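Local coordinates for putative glycosyltransferase (GalT1) (Streptococcus parasanguinis FW213, PDB 5HEA), which is a putative glycosyltransferase, here its C-terminal part with a GT-A type domain, and probably transfers sugar from a nucleotide-sugar donor, at residues F35-G43 and A75-G85; G85-D95 and F167-F178. All coordinates share one frame; numbering follows the deposited sequence.

Interaction 1. Residues F35-G43 and A75-G85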
loop_
_atom_site.group_PDB
_atom_site.type_symbol
_atom_site.label_atom_id
_atom_site.label_comp_id
_atom_site.label_asym_id
_atom_site.label_seq_id
_atom_site.Cartn_x
_atom_site.Cartn_y
_atom_site.Cartn_z
ATOM N N PHE A 35 23.466 -24.251 30.734
ATOM C CA PHE A 35 23.054 -23.362 29.664
ATOM C C PHE A 35 21.551 -23.142 29.684
ATOM O O PHE A 35 20.811 -23.883 30.331
ATOM C CB PHE A 35 23.479 -23.905 28.293
ATOM C CG PHE A 35 22.962 -25.291 27.998
ATOM C CD1 PHE A 35 21.648 -25.494 27.604
ATOM C CD2 PHE A 35 23.791 -26.387 28.122
ATOM C CE1 PHE A 35 21.174 -26.766 27.345
ATOM C CE2 PHE A 35 23.333 -27.661 27.859
ATOM C CZ PHE A 35 22.022 -27.855 27.466
ATOM N N GLU A 36 21.118 -22.105 28.978
ATOM C CA GLU A 36 19.734 -21.972 28.578
ATOM C C GLU A 36 19.693 -21.918 27.053
ATOM O O GLU A 36 20.567 -21.323 26.405
ATOM C CB GLU A 36 19.098 -20.724 29.189
ATOM C CG GLU A 36 19.765 -19.414 28.803
ATOM C CD GLU A 36 19.051 -18.194 29.377
ATOM O OE1 GLU A 36 17.941 -18.338 29.935
ATOM O OE2 GLU A 36 19.604 -17.084 29.274
ATOM N N ILE A 37 18.691 -22.573 26.484
ATOM C CA ILE A 37 18.424 -22.476 25.063
ATOM C C ILE A 37 17.228 -21.570 24.883
ATOM O O ILE A 37 16.137 -21.861 25.376
ATOM C CB ILE A 37 18.117 -23.841 24.451
ATOM C CG1 ILE A 37 19.334 -24.755 24.627
ATOM C CG2 ILE A 37 17.739 -23.670 22.979
ATOM C CD1 ILE A 37 19.095 -26.217 24.325
ATOM N N ILE A 38 17.448 -20.452 24.202
ATOM C CA ILE A 38 16.382 -19.529 23.879
ATOM C C ILE A 38 15.963 -19.766 22.443
ATOM O O ILE A 38 16.674 -19.410 21.501
ATOM C CB ILE A 38 16.815 -18.086 24.097
ATOM C CG1 ILE A 38 17.407 -17.955 25.501
ATOM C CG2 ILE A 38 15.629 -17.138 23.919
ATOM C CD1 ILE A 38 18.000 -16.620 25.768
ATOM N N LEU A 39 14.827 -20.440 22.299
ATOM C CA LEU A 39 14.249 -20.742 21.005
ATOM C C LEU A 39 13.337 -19.599 20.607
ATOM O O LEU A 39 12.311 -19.389 21.238
ATOM C CB LEU A 39 13.421 -22.034 21.095
ATOM C CG LEU A 39 14.165 -23.365 21.103
ATOM C CD1 LEU A 39 13.183 -24.547 21.217
ATOM C CD2 LEU A 39 15.006 -23.473 19.845
ATOM N N ILE A 40 13.697 -18.848 19.570
ATOM C CA ILE A 40 12.804 -17.791 19.112
ATOM C C ILE A 40 12.053 -18.240 17.867
ATOM O O ILE A 40 12.580 -18.180 16.750
ATOM C CB ILE A 40 13.523 -16.442 18.855
ATOM C CG1 ILE A 40 14.346 -16.019 20.079
ATOM C CG2 ILE A 40 12.511 -15.359 18.506
ATOM C CD1 ILE A 40 15.776 -16.524 20.051
ATOM N N ASN A 41 10.822 -18.710 18.065
ATOM C CA ASN A 41 9.982 -19.062 16.934
ATOM C C ASN A 41 9.459 -17.784 16.288
ATOM O O ASN A 41 8.628 -17.076 16.864
ATOM C CB ASN A 41 8.814 -19.961 17.354
ATOM C CG ASN A 41 7.780 -20.074 16.277
ATOM O OD1 ASN A 41 8.118 -20.159 15.106
ATOM N ND2 ASN A 41 6.507 -20.041 16.656
ATOM N N ASP A 42 9.943 -17.510 15.081
ATOM C CA ASP A 42 9.659 -16.268 14.361
ATOM C C ASP A 42 8.415 -16.439 13.481
ATOM O O ASP A 42 8.453 -16.202 12.270
ATOM C CB ASP A 42 10.909 -15.902 13.527
ATOM C CG ASP A 42 10.811 -14.546 12.841
ATOM O OD1 ASP A 42 10.252 -13.587 13.424
ATOM O OD2 ASP A 42 11.309 -14.447 11.701
ATOM N N GLY A 43 7.314 -16.884 14.090
ATOM C CA GLY A 43 6.067 -17.039 13.359
ATOM C C GLY A 43 6.091 -18.166 12.330
ATOM O O GLY A 43 5.489 -18.037 11.270
ATOM N N ALA A 75 14.639 -11.808 15.388
ATOM C CA ALA A 75 14.644 -13.008 16.220
ATOM C C ALA A 75 15.886 -13.063 17.118
ATOM O O ALA A 75 15.795 -13.372 18.307
ATOM C CB ALA A 75 14.551 -14.269 15.351
ATOM N N ARG A 76 17.051 -12.771 16.555
ATOM C CA ARG A 76 18.274 -12.809 17.362
ATOM C C ARG A 76 18.265 -11.703 18.418
ATOM O O ARG A 76 18.675 -11.922 19.554
ATOM C CB ARG A 76 19.521 -12.687 16.485
ATOM C CG ARG A 76 19.732 -13.869 15.553
ATOM C CD ARG A 76 21.144 -13.870 14.988
ATOM N NE ARG A 76 21.359 -14.960 14.040
ATOM C CZ ARG A 76 21.324 -14.798 12.724
ATOM N NH1 ARG A 76 21.091 -13.596 12.234
ATOM N NH2 ARG A 76 21.521 -15.822 11.903
ATOM N N ASN A 77 17.800 -10.514 18.042
ATOM C CA ASN A 77 17.745 -9.394 18.984
ATOM C C ASN A 77 16.831 -9.718 20.176
ATOM O O ASN A 77 17.116 -9.327 21.305
ATOM C CB ASN A 77 17.288 -8.099 18.289
ATOM C CG ASN A 77 18.309 -7.569 17.283
ATOM O OD1 ASN A 77 19.501 -7.863 17.377
ATOM N ND2 ASN A 77 17.842 -6.761 16.321
ATOM N N ALA A 78 15.748 -10.450 19.922
ATOM C CA ALA A 78 14.851 -10.887 20.991
ATOM C C ALA A 78 15.589 -11.848 21.908
ATOM O O ALA A 78 15.435 -11.805 23.132
ATOM C CB ALA A 78 13.586 -11.562 20.411
ATOM N N GLY A 79 16.393 -12.718 21.305
ATOM C CA GLY A 79 17.207 -13.652 22.064
ATOM C C GLY A 79 18.189 -12.933 22.979
ATOM O O GLY A 79 18.333 -13.280 24.153
ATOM N N ILE A 80 18.881 -11.938 22.435
ATOM C CA ILE A 80 19.851 -11.148 23.213
ATOM C C ILE A 80 19.185 -10.458 24.409
ATOM O O ILE A 80 19.753 -10.377 25.508
ATOM C CB ILE A 80 20.534 -10.092 22.326
ATOM C CG1 ILE A 80 21.331 -10.778 21.210
ATOM C CG2 ILE A 80 21.455 -9.178 23.162
ATOM C CD1 ILE A 80 21.880 -9.816 20.157
ATOM N N THR A 81 17.968 -9.978 24.180
ATOM C CA THR A 81 17.192 -9.271 25.195
ATOM C C THR A 81 16.738 -10.207 26.305
ATOM O O THR A 81 16.793 -9.853 27.485
ATOM C CB THR A 81 15.953 -8.601 24.550
ATOM O OG1 THR A 81 16.393 -7.618 23.609
ATOM C CG2 THR A 81 15.089 -7.934 25.592
ATOM N N TYR A 82 16.305 -11.406 25.928
ATOM C CA TYR A 82 15.821 -12.389 26.898
ATOM C C TYR A 82 16.967 -13.115 27.645
ATOM O O TYR A 82 16.778 -13.639 28.745
ATOM C CB TYR A 82 14.870 -13.376 26.202
ATOM C CG TYR A 82 14.277 -14.452 27.089
ATOM C CD1 TYR A 82 13.001 -14.315 27.631
ATOM C CD2 TYR A 82 14.988 -15.619 27.374
ATOM C CE1 TYR A 82 12.460 -15.308 28.446
ATOM C CE2 TYR A 82 14.458 -16.609 28.187
ATOM C CZ TYR A 82 13.196 -16.453 28.716
ATOM O OH TYR A 82 12.681 -17.449 29.516
ATOM N N ALA A 83 18.156 -13.122 27.055
ATOM C CA ALA A 83 19.288 -13.867 27.606
ATOM C C ALA A 83 19.719 -13.380 28.986
ATOM O O ALA A 83 19.917 -12.192 29.195
ATOM C CB ALA A 83 20.467 -13.801 26.645
ATOM N N SER A 84 19.891 -14.298 29.929
ATOM C CA SER A 84 20.405 -13.888 31.232
ATOM C C SER A 84 21.764 -14.509 31.559
ATOM O O SER A 84 22.235 -14.412 32.690
ATOM C CB SER A 84 19.384 -14.172 32.339
ATOM O OG SER A 84 18.832 -15.464 32.201
ATOM N N GLY A 85 22.400 -15.129 30.568
ATOM C CA GLY A 85 23.693 -15.748 30.779
ATOM C C GLY A 85 24.840 -14.758 30.886
ATOM O O GLY A 85 24.715 -13.596 30.497
HETATM O O HOH W 1 16.749 -15.973 30.485
#

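Interaction 2. Residues G85-D95 and F167-F178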
loop_
_atom_site.group_PDB
_atom_site.type_symbol
_atom_site.label_atom_id
_atom_site.label_comp_id
_atom_site.label_asym_id
_atom_site.label_seq_id
_atom_site.Cartn_x
_atom_site.Cartn_y
_atom_site.Cartn_z
ATOM N N GLY A 85 22.400 -15.129 30.568
ATOM C CA GLY A 85 23.693 -15.748 30.779
ATOM C C GLY A 85 24.840 -14.758 30.886
ATOM O O GLY A 85 24.715 -13.596 30.497
ATOM N N LYS A 86 25.968 -15.224 31.420
ATOM C CA LYS A 86 27.185 -14.428 31.446
ATOM C C LYS A 86 27.833 -14.434 30.065
ATOM O O LYS A 86 28.644 -13.560 29.731
ATOM C CB LYS A 86 28.166 -14.969 32.496
ATOM C CG LYS A 86 29.519 -14.251 32.487
ATOM C CD LYS A 86 30.313 -14.486 33.755
ATOM C CE LYS A 86 31.683 -13.820 33.667
ATOM N NZ LYS A 86 32.409 -13.896 34.961
ATOM N N TYR A 87 27.471 -15.439 29.271
ATOM C CA TYR A 87 27.979 -15.586 27.910
ATOM C C TYR A 87 26.827 -15.827 26.952
ATOM O O TYR A 87 25.796 -16.386 27.333
ATOM C CB TYR A 87 28.957 -16.753 27.824
ATOM C CG TYR A 87 30.070 -16.658 28.837
ATOM C CD1 TYR A 87 29.969 -17.310 30.063
ATOM C CD2 TYR A 87 31.204 -15.889 28.587
ATOM C CE1 TYR A 87 30.968 -17.221 31.009
ATOM C CE2 TYR A 87 32.221 -15.790 29.536
ATOM C CZ TYR A 87 32.092 -16.468 30.743
ATOM O OH TYR A 87 33.074 -16.395 31.699
ATOM N N ILE A 88 27.015 -15.410 25.707
ATOM C CA ILE A 88 25.992 -15.579 24.675
ATOM C C ILE A 88 26.592 -16.282 23.466
ATOM O O ILE A 88 27.698 -15.966 23.028
ATOM C CB ILE A 88 25.394 -14.213 24.240
ATOM C CG1 ILE A 88 24.481 -13.657 25.342
ATOM C CG2 ILE A 88 24.671 -14.342 22.867
ATOM C CD1 ILE A 88 23.841 -12.329 25.005
ATOM N N THR A 89 25.865 -17.248 22.923
ATOM C CA THR A 89 26.330 -17.902 21.718
ATOM C C THR A 89 25.128 -18.145 20.808
ATOM O O THR A 89 23.987 -18.151 21.277
ATOM C CB THR A 89 27.065 -19.205 22.074
ATOM O OG1 THR A 89 27.850 -19.647 20.959
ATOM C CG2 THR A 89 26.067 -20.285 22.495
ATOM N N PHE A 90 25.375 -18.301 19.508
ATOM C CA PHE A 90 24.291 -18.461 18.534
ATOM C C PHE A 90 24.405 -19.832 17.878
ATOM O O PHE A 90 25.504 -20.275 17.581
ATOM C CB PHE A 90 24.365 -17.370 17.449
ATOM C CG PHE A 90 24.181 -15.972 17.981
ATOM C CD1 PHE A 90 22.908 -15.463 18.198
ATOM C CD2 PHE A 90 25.280 -15.176 18.281
ATOM C CE1 PHE A 90 22.733 -14.179 18.708
ATOM C CE2 PHE A 90 25.114 -13.890 18.788
ATOM C CZ PHE A 90 23.840 -13.398 19.010
ATOM N N VAL A 91 23.278 -20.508 17.673
ATOM C CA VAL A 91 23.262 -21.760 16.915
ATOM C C VAL A 91 22.103 -21.670 15.920
ATOM O O VAL A 91 20.984 -21.333 16.303
ATOM C CB VAL A 91 23.054 -22.996 17.829
ATOM C CG1 VAL A 91 22.836 -24.260 16.989
ATOM C CG2 VAL A 91 24.240 -23.193 18.749
ATOM N N ASP A 92 22.365 -21.930 14.645
ATOM C CA ASP A 92 21.294 -21.950 13.651
ATOM C C ASP A 92 20.552 -23.278 13.713
ATOM O O ASP A 92 21.158 -24.322 13.890
ATOM C CB ASP A 92 21.832 -21.704 12.247
ATOM C CG ASP A 92 22.228 -20.255 12.032
ATOM O OD1 ASP A 92 21.774 -19.378 12.820
ATOM O OD2 ASP A 92 22.990 -19.990 11.078
ATOM N N SER A 93 19.234 -23.228 13.560
ATOM C CA SER A 93 18.418 -24.410 13.822
ATOM C C SER A 93 18.491 -25.450 12.692
ATOM O O SER A 93 17.980 -26.559 12.841
ATOM C CB SER A 93 16.979 -23.993 14.152
ATOM O OG SER A 93 16.527 -22.986 13.270
ATOM N N ASP A 94 19.144 -25.078 11.583
ATOM C CA ASP A 94 19.478 -25.982 10.468
ATOM C C ASP A 94 20.697 -26.858 10.742
ATOM O O ASP A 94 20.965 -27.815 10.006
ATOM C CB ASP A 94 19.878 -25.158 9.246
ATOM C CG ASP A 94 18.713 -24.528 8.565
ATOM O OD1 ASP A 94 17.617 -25.112 8.624
ATOM O OD2 ASP A 94 18.896 -23.456 7.957
ATOM N N ASP A 95 21.453 -26.500 11.771
ATOM C CA ASP A 95 22.779 -27.067 12.017
ATOM C C ASP A 95 22.817 -27.955 13.254
ATOM O O ASP A 95 21.799 -28.133 13.917
ATOM C CB ASP A 95 23.794 -25.927 12.163
ATOM C CG ASP A 95 23.861 -25.046 10.924
ATOM O OD1 ASP A 95 23.628 -25.574 9.809
ATOM O OD2 ASP A 95 24.152 -23.828 11.058
ATOM N N PHE A 167 29.424 -15.192 9.764
ATOM C CA PHE A 167 28.747 -16.327 10.399
ATOM C C PHE A 167 28.651 -16.121 11.910
ATOM O O PHE A 167 29.662 -16.047 12.613
ATOM C CB PHE A 167 29.464 -17.647 10.078
ATOM C CG PHE A 167 28.595 -18.866 10.252
ATOM C CD1 PHE A 167 27.328 -18.910 9.689
ATOM C CD2 PHE A 167 29.047 -19.966 10.974
ATOM C CE1 PHE A 167 26.514 -20.036 9.846
ATOM C CE2 PHE A 167 28.248 -21.087 11.145
ATOM C CZ PHE A 167 26.972 -21.123 10.575
ATOM N N SER A 168 27.435 -16.010 12.417
ATOM C CA SER A 168 27.261 -15.771 13.850
ATOM C C SER A 168 27.530 -16.955 14.812
ATOM O O SER A 168 27.975 -16.724 15.939
ATOM C CB SER A 168 25.899 -15.128 14.140
ATOM O OG SER A 168 24.844 -15.937 13.669
ATOM N N PRO A 169 27.232 -18.211 14.399
ATOM C CA PRO A 169 27.591 -19.308 15.311
ATOM C C PRO A 169 29.089 -19.547 15.406
ATOM O O PRO A 169 29.878 -18.837 14.770
ATOM C CB PRO A 169 26.907 -20.534 14.679
ATOM C CG PRO A 169 25.740 -19.929 13.890
ATOM C CD PRO A 169 26.345 -18.673 13.313
ATOM N N THR A 170 29.453 -20.557 16.197
ATOM C CA THR A 170 30.847 -20.992 16.455
ATOM C C THR A 170 31.595 -20.085 17.422
ATOM O O THR A 170 32.792 -20.244 17.625
ATOM C CB THR A 170 31.720 -21.247 15.160
ATOM O OG1 THR A 170 32.354 -20.040 14.724
ATOM C CG2 THR A 170 30.892 -21.865 14.014
ATOM N N LYS A 171 30.877 -19.145 18.033
ATOM C CA LYS A 171 31.499 -18.075 18.784
ATOM C C LYS A 171 30.819 -17.901 20.128
ATOM O O LYS A 171 29.593 -17.848 20.219
ATOM C CB LYS A 171 31.444 -16.774 17.962
ATOM C CG LYS A 171 32.119 -16.932 16.584
ATOM C CD LYS A 171 31.811 -15.799 15.639
ATOM C CE LYS A 171 32.410 -16.098 14.271
ATOM N NZ LYS A 171 31.770 -17.272 13.595
ATOM N N LEU A 172 31.631 -17.835 21.177
ATOM C CA LEU A 172 31.145 -17.591 22.532
ATOM C C LEU A 172 31.567 -16.189 22.973
ATOM O O LEU A 172 32.760 -15.882 23.010
ATOM C CB LEU A 172 31.707 -18.649 23.485
ATOM C CG LEU A 172 31.279 -18.581 24.949
ATOM C CD1 LEU A 172 29.798 -18.915 25.069
ATOM C CD2 LEU A 172 32.131 -19.511 25.819
ATOM N N PHE A 173 30.583 -15.344 23.296
ATOM C CA PHE A 173 30.812 -13.935 23.631
ATOM C C PHE A 173 30.494 -13.635 25.097
ATOM O O PHE A 173 29.459 -14.066 25.597
ATOM C CB PHE A 173 29.883 -13.030 22.801
ATOM C CG PHE A 173 30.021 -13.191 21.309
ATOM C CD1 PHE A 173 31.007 -12.507 20.612
ATOM C CD2 PHE A 173 29.151 -14.008 20.603
ATOM C CE1 PHE A 173 31.139 -12.651 19.236
ATOM C CE2 PHE A 173 29.270 -14.157 19.216
ATOM C CZ PHE A 173 30.268 -13.479 18.535
ATOM N N LYS A 174 31.355 -12.872 25.772
ATOM C CA LYS A 174 30.955 -12.243 27.029
ATOM C C LYS A 174 29.726 -11.410 26.750
ATOM O O LYS A 174 29.669 -10.689 25.748
ATOM C CB LYS A 174 32.068 -11.365 27.602
ATOM C CG LYS A 174 33.138 -12.184 28.322
ATOM C CD LYS A 174 34.161 -11.306 28.999
ATOM C CE LYS A 174 35.282 -12.149 29.581
ATOM N NZ LYS A 174 36.461 -11.316 29.982
ATOM N N ALA A 175 28.722 -11.542 27.611
ATOM C CA ALA A 175 27.429 -10.909 27.357
ATOM C C ALA A 175 27.523 -9.386 27.437
ATOM O O ALA A 175 26.772 -8.673 26.767
ATOM C CB ALA A 175 26.372 -11.438 28.312
ATOM N N GLU A 176 28.468 -8.890 28.231
ATOM C CA GLU A 176 28.662 -7.444 28.356
ATOM C C GLU A 176 29.052 -6.787 27.022
ATOM O O GLU A 176 28.830 -5.596 26.832
ATOM C CB GLU A 176 29.705 -7.120 29.435
ATOM C CG GLU A 176 31.108 -7.626 29.111
ATOM C CD GLU A 176 32.090 -7.420 30.250
ATOM O OE1 GLU A 176 31.855 -6.520 31.089
ATOM O OE2 GLU A 176 33.098 -8.161 30.305
ATOM N N LEU A 177 29.618 -7.564 26.102
ATOM C CA LEU A 177 29.982 -7.051 24.784
ATOM C C LEU A 177 28.774 -6.524 23.978
ATOM O O LEU A 177 28.936 -5.706 23.077
ATOM C CB LEU A 177 30.688 -8.139 23.970
ATOM C CG LEU A 177 32.192 -8.415 24.044
ATOM C CD1 LEU A 177 32.926 -7.654 25.131
ATOM C CD2 LEU A 177 32.438 -9.894 24.158
ATOM N N PHE A 178 27.571 -6.990 24.292
ATOM C CA PHE A 178 26.398 -6.634 23.486
ATOM C C PHE A 178 25.773 -5.254 23.772
ATOM O O PHE A 178 24.775 -4.880 23.140
ATOM C CB PHE A 178 25.333 -7.743 23.539
ATOM C CG PHE A 178 25.684 -8.946 22.706
ATOM C CD1 PHE A 178 25.243 -9.052 21.398
ATOM C CD2 PHE A 178 26.488 -9.948 23.225
ATOM C CE1 PHE A 178 25.579 -10.146 20.624
ATOM C CE2 PHE A 178 26.825 -11.050 22.464
ATOM C CZ PHE A 178 26.378 -11.152 21.161
HETATM O O HOH W 2 27.859 -17.858 18.351
#

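Interaction 1. Residues F35-G43 and A75-G85
In the Rossmann-like half of this GT-A domain, helix 72-82 lies over the parallel sheet, and I38 and I40 of strand 35-41 pack against it. The axis of residues 75-82 runs back along that of 35-41 at 145°, 8.5 Å away at closest approach. I40 sits under the first turns: its CG1 is 3.5 Å from A75 O, its CG2 meets A75 CB at 3.9 Å, and its CD1 reaches up to G79 CA at 3.8 Å, where the lack of a side chain lets the helix come down close. One turn on, I38 pushes its CD1 against the edge of the Y82 ring, 3.6 Å from CD2, and touches A83 as well. The Y82 ring reaches toward strand 62-66, where its hydroxyl bonds to Q63 NE2.

At the far end the contact turns polar. E36 has its CG wedged between backbone N and carbonyl carbon (chi1 60°), and the chain then extends toward the turn after the helix. There S84 N gives a nearly straight bond to OE2 (2.9 Å, 169°), met close to the C-O axis; S8 OG is a second partner of that oxygen. A water donates to E36 OE1 (2.7 Å) and to Y82 O while accepting from S84 OG, tying the carboxylate to the helix's C-terminal end. At the other end, D42 bonds the amides of A70 and G71, just ahead of the helix. Strand 62-66, helix 72-82 and strand 87-90 form a beta-alpha-beta crossover that passes over strands 35-41 and 7-13, as in Rossmann-like nucleotide-binding folds.

Interaction 2. Residues G85-D95 and F167-F178
G85 and K86 begin the pairing: the CB of A175 packs against both of their carbonyl oxygens, and A175 N donates to K86 O (2.9 Å) from well above the carbonyl plane, 38° out of it. Next comes Y87, whose CB rests on L172 CD1 at 3.6 Å while its ring runs alongside the aliphatic chain of K174. I88 and F173 form the antiparallel hydrogen-bonded pair, with I88 N to F173 O at 2.8 Å, in the carbonyl plane, and F173 N to I88 O at 3.0 Å. The side chain of I88 also lies against the F178 ring.

At T89 the side chain takes over: OG1, anti to the backbone N (chi1 -163°), donates to K171 O at 2.6 Å from above that carbonyl's plane. The amide of F90 instead gives its proton to a water (2.8 Å) that lies within reach of S168 O and K171 O where the strands part. The F90 ring presents its edge to two phenylalanines: CE2 lies 3.8 Å from F178 CZ, and F173 CE2 is a little farther off. P169 CA sits against F90 O.

Beyond V91 the chain enters a type I turn, D92 to D95. D92 OD2 approaches F167 CE1 with carboxylate and ring nearly perpendicular, and D95 OD2, bonded to Y213 OH, lies in the ring plane 3.9 Å from F167 CZ; P169 CD covers one face of that ring. A strand paired parallel on one edge (7-13) and antiparallel on the other (171-174), leading into D92-S93-D94, is consistent with the DXD motif of GT-A glycosyltransferases.

In the fold
The two interactions run in series, sharing G85, with centres about 10 Å apart. Helix 72-82 of interaction 1 leads directly into strand 87-90 of interaction 2, and its side facing away from strand 35-41 packs on the second contact: I80 CD1 lies 3.7 Å from F178 CD1, and R76 CD packs near the F90 ring. R76, in a salt bridge with E190, also brings NH2 to 3.7 Å from D92 OD1. Strand 7-13 joins strands 35-41 and 87-90 within one sheet. In many GT-A enzymes a DXD motif binds a metal and the nucleotide-sugar, so R76 probably lies beside the donor site if D92-S93-D94 plays that part.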